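Local structure of 6-phosphogluconolactonase (Thermotoga maritima, 1VL1) at residues Y61-E66 / V99-A104; W71-F77 / I106-H112; V151-L157 / R179-F184; I197-I203 / W228-K232. The protein hydrolyses 6-phosphogluconolactone to 6-phosphogluconate, a step in the oxidative stage of the pentose phosphate pathway. One frame throughout, in Å; residues are numbered along the deposited sequence.

Contact 1: Y61-E66 / V99-A104; sequences YEKLAE and VLFSRA
Arg103 NH1 is held between two backbone carbonyls, one from each segment. Arg103 NH1 donates to Glu62 O at 2.9 Å, in the carbonyl plane and on a lone pair. Arg103 NH1 also donates to Val99 O at 3.0 Å, with that oxygen close to the guanidinium plane. The other terminal nitrogen, Arg103 NH2, forms a salt bridge to Glu66 OE2 at 2.8 Å. Here the carboxylate uses its anti lone pair, and its plane is turned 68° from the guanidinium. The bend at chi3 (74°) turns the guanidinium toward Val99 O and the 61-66 segment, so that one group reaches all three oxygens. Glu62 CG lies over one guanidinium face, 3.7 Å from Arg103 NH1.

Beneath this polar layer the C-terminal parts of helices 57-64 and 92-101 pack side by side. The small Ala65 probably permits the close approach. Ala65 CB meets Val99 O at 3.5 Å and Leu100 CD1 at 3.7 Å. Further along, Tyr61 CB touches Val99 CG2 at 3.7 Å, while the tyrosine hydroxyl leaves the contact to bond Ala52 O. Leu100 and Tyr61 also touch Leu51 of strand 47-51, which places the pair of helices against the sheet.

The arginine therefore ties the two segments together near the ends of their helices. Its positive charge is likely to suit the carbonyl-rich ends as well as the Glu66 carboxylate.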
# COMPACT_ATOMS: atom_id res chain seq x y z
N TYR A 61 7.42 -8.32 -0.03
CA TYR A 61 6.34 -9.23 0.43
C TYR A 61 6.76 -10.68 0.33
O TYR A 61 6.40 -11.53 1.19
CB TYR A 61 5.08 -9.05 -0.41
CG TYR A 61 4.50 -7.64 -0.41
CD1 TYR A 61 4.83 -6.72 0.59
CD2 TYR A 61 3.64 -7.23 -1.41
CE1 TYR A 61 4.31 -5.47 0.62
CE2 TYR A 61 3.13 -5.97 -1.42
CZ TYR A 61 3.45 -5.09 -0.38
OH TYR A 61 2.94 -3.84 -0.39
N GLU A 62 7.49 -10.99 -0.73
CA GLU A 62 7.92 -12.37 -1.00
C GLU A 62 8.76 -12.90 0.18
O GLU A 62 8.60 -14.04 0.58
CB GLU A 62 8.70 -12.45 -2.30
CG GLU A 62 8.96 -13.86 -2.76
CD GLU A 62 9.66 -13.92 -4.09
OE1 GLU A 62 10.08 -12.84 -4.60
OE2 GLU A 62 9.80 -15.06 -4.59
N LYS A 63 9.63 -12.04 0.74
CA LYS A 63 10.45 -12.41 1.91
C LYS A 63 9.64 -12.33 3.19
O LYS A 63 9.81 -13.21 4.04
CB LYS A 63 11.66 -11.52 2.04
CG LYS A 63 12.75 -11.75 1.00
N LEU A 64 8.75 -11.34 3.32
CA LEU A 64 7.86 -11.25 4.51
C LEU A 64 7.03 -12.51 4.68
O LEU A 64 6.83 -12.99 5.78
CB LEU A 64 6.94 -10.04 4.46
CG LEU A 64 7.58 -8.73 4.87
CD1 LEU A 64 6.72 -7.58 4.49
CD2 LEU A 64 7.83 -8.73 6.40
N ALA A 65 6.60 -13.08 3.55
CA ALA A 65 5.77 -14.29 3.58
C ALA A 65 6.45 -15.47 4.23
O ALA A 65 5.77 -16.41 4.65
CB ALA A 65 5.33 -14.67 2.19
N GLU A 66 7.77 -15.41 4.30
CA GLU A 66 8.58 -16.47 4.86
C GLU A 66 8.80 -16.31 6.38
O GLU A 66 9.32 -17.22 7.01
CB GLU A 66 9.93 -16.54 4.11
CG GLU A 66 9.74 -16.96 2.65
CD GLU A 66 10.93 -16.70 1.75
OE1 GLU A 66 12.06 -16.40 2.24
OE2 GLU A 66 10.70 -16.81 0.50
N VAL A 99 2.98 -13.73 -4.32
CA VAL A 99 4.15 -13.58 -3.43
C VAL A 99 3.83 -13.73 -1.96
O VAL A 99 4.71 -14.11 -1.16
CB VAL A 99 4.90 -12.25 -3.69
CG1 VAL A 99 5.47 -12.25 -5.13
CG2 VAL A 99 4.08 -11.06 -3.38
N LEU A 100 2.58 -13.47 -1.57
CA LEU A 100 2.24 -13.43 -0.15
C LEU A 100 1.01 -14.21 0.22
O LEU A 100 1.10 -15.11 1.01
CB LEU A 100 2.07 -11.98 0.28
CG LEU A 100 1.63 -11.68 1.70
CD1 LEU A 100 2.69 -12.18 2.68
CD2 LEU A 100 1.42 -10.16 1.93
N PHE A 101 -0.15 -13.86 -0.34
CA PHE A 101 -1.40 -14.43 0.18
C PHE A 101 -1.51 -15.93 -0.02
O PHE A 101 -2.21 -16.60 0.72
CB PHE A 101 -2.65 -13.75 -0.40
CG PHE A 101 -2.74 -12.26 -0.24
CD1 PHE A 101 -2.27 -11.59 0.90
CD2 PHE A 101 -3.36 -11.50 -1.25
CE1 PHE A 101 -2.39 -10.20 0.96
CE2 PHE A 101 -3.51 -10.17 -1.13
CZ PHE A 101 -3.02 -9.52 -0.04
N SER A 102 -0.87 -16.44 -1.06
CA SER A 102 -0.91 -17.88 -1.39
C SER A 102 0.32 -18.58 -0.81
O SER A 102 0.44 -19.83 -0.92
CB SER A 102 -0.95 -18.04 -2.91
OG SER A 102 0.36 -17.91 -3.53
N ARG A 103 1.29 -17.81 -0.25
CA ARG A 103 2.52 -18.39 0.28
C ARG A 103 2.57 -18.46 1.79
O ARG A 103 2.97 -19.49 2.36
CB ARG A 103 3.72 -17.70 -0.31
CG ARG A 103 3.95 -18.08 -1.77
CD ARG A 103 5.12 -17.33 -2.43
NE ARG A 103 6.42 -17.83 -1.98
CZ ARG A 103 7.25 -17.20 -1.15
NH1 ARG A 103 6.94 -16.04 -0.60
NH2 ARG A 103 8.42 -17.76 -0.82
N ALA A 104 2.15 -17.43 2.47
CA ALA A 104 1.91 -17.51 3.90
C ALA A 104 0.51 -18.05 4.16
O ALA A 104 -0.42 -17.82 3.38
CB ALA A 104 2.05 -16.12 4.49

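Contact 2: W71-F77 / I106-H112; sequences WNRIHFF and IPSGNVH
Asn110 and the backbone of residues 72-76 join the two parallel strands of a beta-alpha-beta unit, in which helix 92-101 links strand 74-82 to strand 111-112. Asn110 ND2 donates to Ile74 O at 2.9 Å and to Asn72 O at 3.1 Å. Both carbonyls are met from above their planes rather than on a lone pair. The amide is thus held by two bonds. Its flat side stacks under the His75 ring, the planes 17° apart, with CG off toward the ring's rim.

Sheet pairing follows. Phe76 N bonds Asn110 O at 2.8 Å, and His112 N bonds Phe76 O at 2.9 Å. Phe77 and His112 lie side by side on one face of the sheet, the rings 9° from parallel and offset so that they overlap little, with centroids 4.6 Å from each other.

Phe76 points to the other face. Phe76 CE2 meets Ile106 CD1 at 3.6 Å, and Ile106 CG1 reaches on to Trp71 CE3 at 3.7 Å.

A second shell fixes these groups. Phe48 meets the His75 ring, Phe101 of the linking helix packs on Phe76 and Val111, and Phe138 stands edge-to-face with Phe77. The His112 ring is set by a hydrogen bond between its ND1 and Glu130 OE1.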
# COMPACT_ATOMS: atom_id res chain seq x y z
N TRP A 71 -0.17 -15.35 11.48
CA TRP A 71 -0.87 -14.71 10.37
C TRP A 71 -2.34 -14.51 10.60
O TRP A 71 -2.93 -13.66 9.94
CB TRP A 71 -0.71 -15.57 9.12
CG TRP A 71 0.72 -15.65 8.66
CD1 TRP A 71 1.50 -16.74 8.65
CD2 TRP A 71 1.50 -14.59 8.11
NE1 TRP A 71 2.74 -16.44 8.15
CE2 TRP A 71 2.78 -15.12 7.81
CE3 TRP A 71 1.26 -13.25 7.82
CZ2 TRP A 71 3.80 -14.36 7.22
CZ3 TRP A 71 2.26 -12.49 7.24
CH2 TRP A 71 3.52 -13.05 6.94
N ASN A 72 -2.96 -15.37 11.40
CA ASN A 72 -4.35 -15.16 11.78
C ASN A 72 -4.64 -13.85 12.49
O ASN A 72 -5.79 -13.45 12.58
CB ASN A 72 -4.88 -16.29 12.62
CG ASN A 72 -4.15 -16.47 13.95
OD1 ASN A 72 -2.93 -16.60 13.97
ND2 ASN A 72 -4.89 -16.51 15.05
N ARG A 73 -3.62 -13.19 13.01
CA ARG A 73 -3.80 -11.90 13.72
C ARG A 73 -3.49 -10.74 12.79
O ARG A 73 -3.56 -9.58 13.20
CB ARG A 73 -2.85 -11.88 14.91
CG ARG A 73 -3.24 -12.90 15.97
CD ARG A 73 -2.28 -12.99 17.13
NE ARG A 73 -2.13 -11.67 17.77
CZ ARG A 73 -1.05 -11.27 18.42
NH1 ARG A 73 -0.03 -12.09 18.62
NH2 ARG A 73 -1.02 -10.06 18.96
N ILE A 74 -3.15 -11.01 11.54
CA ILE A 74 -2.79 -9.94 10.62
C ILE A 74 -3.79 -9.82 9.50
O ILE A 74 -4.04 -10.79 8.80
CB ILE A 74 -1.37 -10.10 10.06
CG1 ILE A 74 -0.36 -10.25 11.22
CG2 ILE A 74 -1.04 -8.91 9.17
CD1 ILE A 74 1.00 -10.80 10.79
N HIS A 75 -4.39 -8.64 9.35
CA HIS A 75 -5.37 -8.36 8.26
C HIS A 75 -4.78 -7.48 7.20
O HIS A 75 -4.16 -6.44 7.52
CB HIS A 75 -6.63 -7.73 8.85
CG HIS A 75 -7.33 -8.62 9.81
ND1 HIS A 75 -8.55 -9.19 9.54
CD2 HIS A 75 -6.95 -9.07 11.02
CE1 HIS A 75 -8.89 -9.97 10.54
NE2 HIS A 75 -7.94 -9.92 11.46
N PHE A 76 -4.97 -7.86 5.93
CA PHE A 76 -4.32 -7.15 4.84
C PHE A 76 -5.37 -6.50 3.90
O PHE A 76 -6.39 -7.09 3.66
CB PHE A 76 -3.43 -8.12 3.99
CG PHE A 76 -2.18 -8.59 4.71
CD1 PHE A 76 -1.10 -7.74 4.85
CD2 PHE A 76 -2.10 -9.84 5.27
CE1 PHE A 76 0.06 -8.14 5.49
CE2 PHE A 76 -0.92 -10.24 5.93
CZ PHE A 76 0.12 -9.39 6.02
N PHE A 77 -5.03 -5.32 3.39
CA PHE A 77 -5.89 -4.57 2.49
C PHE A 77 -5.08 -4.06 1.33
O PHE A 77 -3.99 -3.54 1.54
CB PHE A 77 -6.49 -3.36 3.23
CG PHE A 77 -7.21 -3.72 4.49
CD1 PHE A 77 -6.51 -3.95 5.66
CD2 PHE A 77 -8.56 -3.80 4.50
CE1 PHE A 77 -7.15 -4.34 6.80
CE2 PHE A 77 -9.23 -4.19 5.67
CZ PHE A 77 -8.53 -4.43 6.81
N ILE A 106 -2.25 -17.27 5.57
CA ILE A 106 -3.11 -16.22 6.06
C ILE A 106 -4.56 -16.64 5.83
O ILE A 106 -4.94 -16.99 4.67
CB ILE A 106 -2.80 -14.93 5.32
CG1 ILE A 106 -1.32 -14.46 5.48
CG2 ILE A 106 -3.77 -13.84 5.76
CD1 ILE A 106 -0.84 -13.46 4.38
N PRO A 107 -5.39 -16.64 6.89
CA PRO A 107 -6.81 -16.95 6.74
C PRO A 107 -7.47 -16.14 5.63
O PRO A 107 -7.18 -14.95 5.46
CB PRO A 107 -7.39 -16.59 8.10
CG PRO A 107 -6.25 -16.92 9.06
CD PRO A 107 -5.04 -16.33 8.29
N SER A 108 -8.31 -16.79 4.85
CA SER A 108 -9.03 -16.07 3.75
C SER A 108 -9.74 -14.80 4.20
O SER A 108 -9.65 -13.75 3.54
CB SER A 108 -10.03 -16.99 3.08
OG SER A 108 -10.71 -16.26 2.08
N GLY A 109 -10.40 -14.90 5.35
CA GLY A 109 -11.16 -13.81 5.95
C GLY A 109 -10.31 -12.59 6.31
O GLY A 109 -10.86 -11.50 6.51
N ASN A 110 -8.99 -12.78 6.38
CA ASN A 110 -8.06 -11.68 6.71
C ASN A 110 -7.57 -10.93 5.52
O ASN A 110 -6.82 -9.97 5.69
CB ASN A 110 -6.84 -12.22 7.45
CG ASN A 110 -7.14 -12.67 8.83
OD1 ASN A 110 -8.27 -13.13 9.20
ND2 ASN A 110 -6.11 -12.60 9.65
N VAL A 111 -7.96 -11.33 4.30
CA VAL A 111 -7.42 -10.71 3.12
C VAL A 111 -8.54 -9.96 2.44
O VAL A 111 -9.54 -10.55 2.06
CB VAL A 111 -6.79 -11.73 2.12
CG1 VAL A 111 -6.40 -11.07 0.82
CG2 VAL A 111 -5.63 -12.39 2.77
N HIS A 112 -8.29 -8.69 2.18
CA HIS A 112 -9.30 -7.82 1.66
C HIS A 112 -8.82 -7.15 0.38
O HIS A 112 -7.75 -6.54 0.35
CB HIS A 112 -9.66 -6.76 2.74
CG HIS A 112 -10.06 -7.34 4.07
ND1 HIS A 112 -11.36 -7.68 4.38
CD2 HIS A 112 -9.32 -7.64 5.16
CE1 HIS A 112 -11.39 -8.17 5.61
NE2 HIS A 112 -10.16 -8.21 6.08

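Contact 3: V151-L157 / R179-F184; sequences VASIFDL and RVTLTF
Ser153 sits in a beta turn that lies against strand 179-182, an antiparallel strand of the mixed sheet of this Rossmann-like fold, in the loop that follows strand 140-143. The turn is closed by Ile154 N to Val151 O. Packing is tight here. Ser153 N donates to Thr181 OG1 at 3.1 Å, and that hydroxyl donates to Leu182 O at 2.8 Å. Thr181 OG1 is placed between the two by chi1 (-171°), which sets it opposite the backbone N. Ile154 CD1 lies 3.4 Å from Leu182 O and 3.8 Å from Phe184 CD1.

Toward Leu157 the fit is looser. Leu157 CD2 lies 4.2 Å from Phe184 CZ, and the leucine is partly exposed.

Phe155, also partly exposed, turns a ring edge onto one face of the Arg179 guanidinium, the planes 82° apart. Arg82 lies beside Arg179, and citric acid is bound about 4 Å from the Arg179 side chain, consistent with an anion-binding pocket. With a leucine in place of Arg179, Ser153 OG, which also bonds Asp80, would probably lose the NH1 donor, and the Phe155 edge would lose its flat partner. In the deposited chain Arg179 NH1 donates to Ser153 OG at 2.9 Å, with the oxygen near the guanidinium plane.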
# COMPACT_ATOMS: atom_id res chain seq x y z
N VAL A 151 0.80 7.80 -5.79
CA VAL A 151 0.75 6.84 -4.70
C VAL A 151 -0.56 6.08 -4.76
O VAL A 151 -1.57 6.62 -5.21
CB VAL A 151 0.89 7.60 -3.38
CG1 VAL A 151 -0.26 8.60 -3.19
CG2 VAL A 151 1.05 6.66 -2.20
N ALA A 152 -0.55 4.79 -4.43
CA ALA A 152 -1.73 3.97 -4.59
C ALA A 152 -2.13 4.07 -6.07
O ALA A 152 -1.25 3.95 -6.92
CB ALA A 152 -2.84 4.33 -3.58
N SER A 153 -3.39 4.35 -6.37
CA SER A 153 -3.79 4.76 -7.74
C SER A 153 -4.33 6.20 -7.71
O SER A 153 -5.28 6.56 -8.45
CB SER A 153 -4.77 3.79 -8.38
OG SER A 153 -4.16 2.63 -8.96
N ILE A 154 -3.73 7.01 -6.84
CA ILE A 154 -4.00 8.44 -6.82
C ILE A 154 -2.98 9.16 -7.75
O ILE A 154 -1.79 9.29 -7.40
CB ILE A 154 -3.90 9.01 -5.42
CG1 ILE A 154 -4.81 8.26 -4.44
CG2 ILE A 154 -4.17 10.50 -5.49
CD1 ILE A 154 -4.50 8.45 -3.00
N PHE A 155 -3.46 9.58 -8.90
CA PHE A 155 -2.66 10.25 -9.93
C PHE A 155 -2.93 11.75 -9.94
O PHE A 155 -2.08 12.52 -10.37
CB PHE A 155 -2.96 9.68 -11.32
CG PHE A 155 -2.43 8.27 -11.51
CD1 PHE A 155 -1.16 8.04 -11.95
CD2 PHE A 155 -3.19 7.19 -11.18
CE1 PHE A 155 -0.68 6.75 -12.07
CE2 PHE A 155 -2.69 5.91 -11.27
CZ PHE A 155 -1.46 5.69 -11.70
N ASP A 156 -4.11 12.13 -9.46
CA ASP A 156 -4.64 13.49 -9.43
C ASP A 156 -5.05 13.86 -8.00
O ASP A 156 -5.57 13.05 -7.25
CB ASP A 156 -5.87 13.61 -10.35
CG ASP A 156 -5.49 13.58 -11.79
OD1 ASP A 156 -4.83 14.54 -12.22
OD2 ASP A 156 -5.71 12.62 -12.53
N LEU A 157 -4.87 15.12 -7.62
CA LEU A 157 -5.24 15.50 -6.26
C LEU A 157 -6.74 15.37 -5.98
O LEU A 157 -7.12 14.99 -4.87
CB LEU A 157 -4.71 16.90 -5.90
CG LEU A 157 -3.19 17.07 -6.10
CD1 LEU A 157 -2.81 18.43 -5.59
CD2 LEU A 157 -2.41 16.00 -5.40
N ARG A 179 -9.05 2.75 -12.26
CA ARG A 179 -8.50 2.24 -11.00
C ARG A 179 -9.50 2.47 -9.86
O ARG A 179 -10.28 3.46 -9.87
CB ARG A 179 -7.18 2.91 -10.57
CG ARG A 179 -6.15 3.26 -11.62
CD ARG A 179 -5.61 2.08 -12.23
NE ARG A 179 -4.43 2.29 -13.12
CZ ARG A 179 -3.17 2.20 -12.75
NH1 ARG A 179 -2.82 2.11 -11.46
NH2 ARG A 179 -2.22 2.24 -13.67
N VAL A 180 -9.43 1.59 -8.86
CA VAL A 180 -10.11 1.75 -7.59
C VAL A 180 -9.01 2.03 -6.57
O VAL A 180 -8.00 1.34 -6.57
CB VAL A 180 -10.89 0.49 -7.24
CG1 VAL A 180 -11.38 0.55 -5.78
CG2 VAL A 180 -11.98 0.28 -8.25
N THR A 181 -9.16 3.08 -5.77
CA THR A 181 -8.10 3.42 -4.86
C THR A 181 -8.59 3.91 -3.53
O THR A 181 -9.62 4.57 -3.42
CB THR A 181 -7.17 4.51 -5.52
OG1 THR A 181 -5.98 4.73 -4.71
CG2 THR A 181 -7.88 5.81 -5.64
N LEU A 182 -7.82 3.59 -2.47
CA LEU A 182 -7.99 4.33 -1.25
C LEU A 182 -7.63 5.75 -1.51
O LEU A 182 -6.81 6.04 -2.39
CB LEU A 182 -7.05 3.82 -0.17
CG LEU A 182 -7.32 2.42 0.36
CD1 LEU A 182 -6.41 2.08 1.60
CD2 LEU A 182 -8.67 2.16 0.69
N THR A 183 -8.26 6.65 -0.74
CA THR A 183 -8.05 8.13 -0.84
C THR A 183 -7.03 8.58 0.19
O THR A 183 -6.56 7.81 1.04
CB THR A 183 -9.38 8.83 -0.50
OG1 THR A 183 -9.80 8.42 0.80
CG2 THR A 183 -10.50 8.44 -1.46
N PHE A 184 -6.61 9.84 0.11
CA PHE A 184 -5.80 10.39 1.18
C PHE A 184 -6.41 10.16 2.58
O PHE A 184 -5.71 9.79 3.54
CB PHE A 184 -5.57 11.87 0.97
CG PHE A 184 -4.80 12.23 -0.28
CD1 PHE A 184 -3.78 11.42 -0.79
CD2 PHE A 184 -5.02 13.47 -0.88
CE1 PHE A 184 -3.04 11.79 -1.90
CE2 PHE A 184 -4.26 13.86 -2.02
CZ PHE A 184 -3.27 12.99 -2.53

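Contact 4: I197-I203 / W228-K232; sequences IRGKEKI and WFVGK
Lys232, the last residue of the chain, lays its side chain over Gly199 and Arg198. Lys232 CB lies 3.5 Å from Gly199 N. Lys232 CG follows at 3.6 Å from Gly199 CA. A bend at chi2 (68°) then swings Lys232 CD across to Arg198 CB, 3.7 Å away. Lys232 CE runs on toward the arginine and comes 3.8 Å from Arg198 NE. NZ ends close to the same NE, but two donors of like charge cannot bond, and the very short spacing modelled there is doubtful.

Under this chain the backbones pair in parallel. Strand 192-198, helix 200-210 and strand 225-231 form a beta-alpha-beta crossover of the Rossmann-like sheet, and the contact joins its two strands. Ile197 N bonds Phe229 O almost straight (177° at the hydrogen). Gly231 N returns a bond to Ile197 O at 2.9 Å, and Gly199 N bonds Gly231 O where the helix begins.

Gly231 leaves space for Arg198 CG, since a side chain there would clash with it. If Arg198 were an alanine, Gly231 CA would probably lose the arginine CG that lies against it, and a gap would open beside Lys232 CE.

On the other face Val230 is wedged between two isoleucines. Val230 CG1 meets Ile203 CG1 of the helix at 3.5 Å, and its CG2 packs beside Ile197 CG1. Ile197 CD1 reaches Trp228 CE3 at 3.9 Å.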
# COMPACT_ATOMS: atom_id res chain seq x y z
N ILE A 197 10.94 2.90 -2.33
CA ILE A 197 11.30 3.47 -3.62
C ILE A 197 12.74 3.16 -3.93
O ILE A 197 13.57 3.04 -3.01
CB ILE A 197 11.05 4.99 -3.73
CG1 ILE A 197 11.85 5.82 -2.68
CG2 ILE A 197 9.55 5.30 -3.63
CD1 ILE A 197 11.97 7.24 -3.15
N ARG A 198 13.06 3.08 -5.22
CA ARG A 198 14.42 2.83 -5.65
C ARG A 198 14.72 3.59 -6.93
O ARG A 198 13.84 3.72 -7.82
CB ARG A 198 14.68 1.34 -5.89
CG ARG A 198 14.49 0.46 -4.66
CD ARG A 198 14.63 -1.00 -4.95
NE ARG A 198 16.02 -1.42 -4.98
CZ ARG A 198 16.41 -2.70 -4.84
NH1 ARG A 198 15.53 -3.68 -4.67
NH2 ARG A 198 17.68 -2.98 -4.87
N GLY A 199 15.94 4.10 -7.02
CA GLY A 199 16.47 4.65 -8.25
C GLY A 199 16.38 6.16 -8.36
O GLY A 199 15.66 6.83 -7.61
N LYS A 200 17.10 6.67 -9.35
CA LYS A 200 17.33 8.12 -9.50
C LYS A 200 16.06 8.90 -9.75
O LYS A 200 15.87 9.97 -9.19
CB LYS A 200 18.35 8.40 -10.61
CG LYS A 200 19.76 8.06 -10.17
CD LYS A 200 20.84 8.38 -11.18
CE LYS A 200 22.21 8.06 -10.57
NZ LYS A 200 23.30 8.03 -11.58
N GLU A 201 15.18 8.39 -10.58
CA GLU A 201 13.96 9.16 -10.90
C GLU A 201 13.06 9.36 -9.69
O GLU A 201 12.49 10.44 -9.50
CB GLU A 201 13.16 8.51 -12.02
CG GLU A 201 12.22 9.46 -12.73
CD GLU A 201 12.90 10.56 -13.53
OE1 GLU A 201 14.16 10.71 -13.54
OE2 GLU A 201 12.17 11.31 -14.21
N LYS A 202 12.90 8.30 -8.90
CA LYS A 202 12.05 8.39 -7.72
C LYS A 202 12.73 9.22 -6.64
O LYS A 202 12.08 9.96 -5.93
CB LYS A 202 11.65 7.04 -7.21
CG LYS A 202 10.84 6.30 -8.26
CD LYS A 202 10.29 5.09 -7.73
CE LYS A 202 9.58 4.30 -8.84
NZ LYS A 202 8.96 3.12 -8.19
N ILE A 203 14.06 9.13 -6.54
CA ILE A 203 14.80 10.06 -5.67
C ILE A 203 14.54 11.51 -6.08
O ILE A 203 14.30 12.39 -5.26
CB ILE A 203 16.32 9.74 -5.68
CG1 ILE A 203 16.58 8.44 -4.94
CG2 ILE A 203 17.06 10.87 -5.00
CD1 ILE A 203 17.89 7.84 -5.21
N TRP A 228 10.56 6.63 4.64
CA TRP A 228 10.93 6.28 3.28
C TRP A 228 12.15 5.33 3.36
O TRP A 228 13.12 5.60 4.04
CB TRP A 228 11.31 7.51 2.48
CG TRP A 228 10.16 8.47 2.26
CD1 TRP A 228 9.61 9.29 3.20
CD2 TRP A 228 9.45 8.70 1.05
NE1 TRP A 228 8.59 10.02 2.65
CE2 TRP A 228 8.44 9.65 1.34
CE3 TRP A 228 9.53 8.20 -0.23
CZ2 TRP A 228 7.58 10.14 0.38
CZ3 TRP A 228 8.66 8.69 -1.19
CH2 TRP A 228 7.69 9.63 -0.87
N PHE A 229 12.09 4.24 2.59
CA PHE A 229 13.24 3.37 2.41
C PHE A 229 13.65 3.57 0.95
O PHE A 229 12.93 3.14 0.03
CB PHE A 229 12.85 1.91 2.68
CG PHE A 229 12.47 1.64 4.09
CD1 PHE A 229 13.42 1.50 5.04
CD2 PHE A 229 11.12 1.50 4.47
CE1 PHE A 229 13.08 1.27 6.37
CE2 PHE A 229 10.78 1.25 5.81
CZ PHE A 229 11.74 1.11 6.74
N VAL A 230 14.78 4.22 0.75
CA VAL A 230 15.22 4.65 -0.57
C VAL A 230 16.46 3.91 -1.00
O VAL A 230 17.51 3.99 -0.34
CB VAL A 230 15.53 6.13 -0.55
CG1 VAL A 230 15.92 6.62 -1.97
CG2 VAL A 230 14.34 6.89 0.03
N GLY A 231 16.33 3.15 -2.09
CA GLY A 231 17.44 2.38 -2.66
C GLY A 231 18.06 3.10 -3.86
O GLY A 231 17.39 3.84 -4.55
N LYS A 232 19.35 2.83 -4.08
CA LYS A 232 20.16 3.32 -5.23
C LYS A 232 21.00 4.59 -4.94
O LYS A 232 21.46 4.84 -3.80
CB LYS A 232 19.31 3.54 -6.50
CG LYS A 232 19.14 2.33 -7.41
CD LYS A 232 18.31 1.21 -6.81
CE LYS A 232 17.82 0.26 -7.93
NZ LYS A 232 16.79 -0.77 -7.51

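Contacts 1 and 2 are neighbours, with centres 12 Å apart, and their segments alternate along the chain. They touch directly: Ala104 CB packs 3.5 Å from Trp71 CE2, and Leu64 O lies 3.5 Å from Trp71 CH2. Contact 3 is on the opposite side of the chain's centre from both, its centre about 25 Å from that of contact 1 and 23 Å from that of contact 2. Contacts 2, 3 and 4 all reach the same sheet. Contacts 3 and 4 come within about 7 Å at their nearest atoms. Citric acid, probably from the crystallisation liquor, lies about 4 Å from the Arg179 side chain in contact 3 and bonds Lys202 NZ in contact 4.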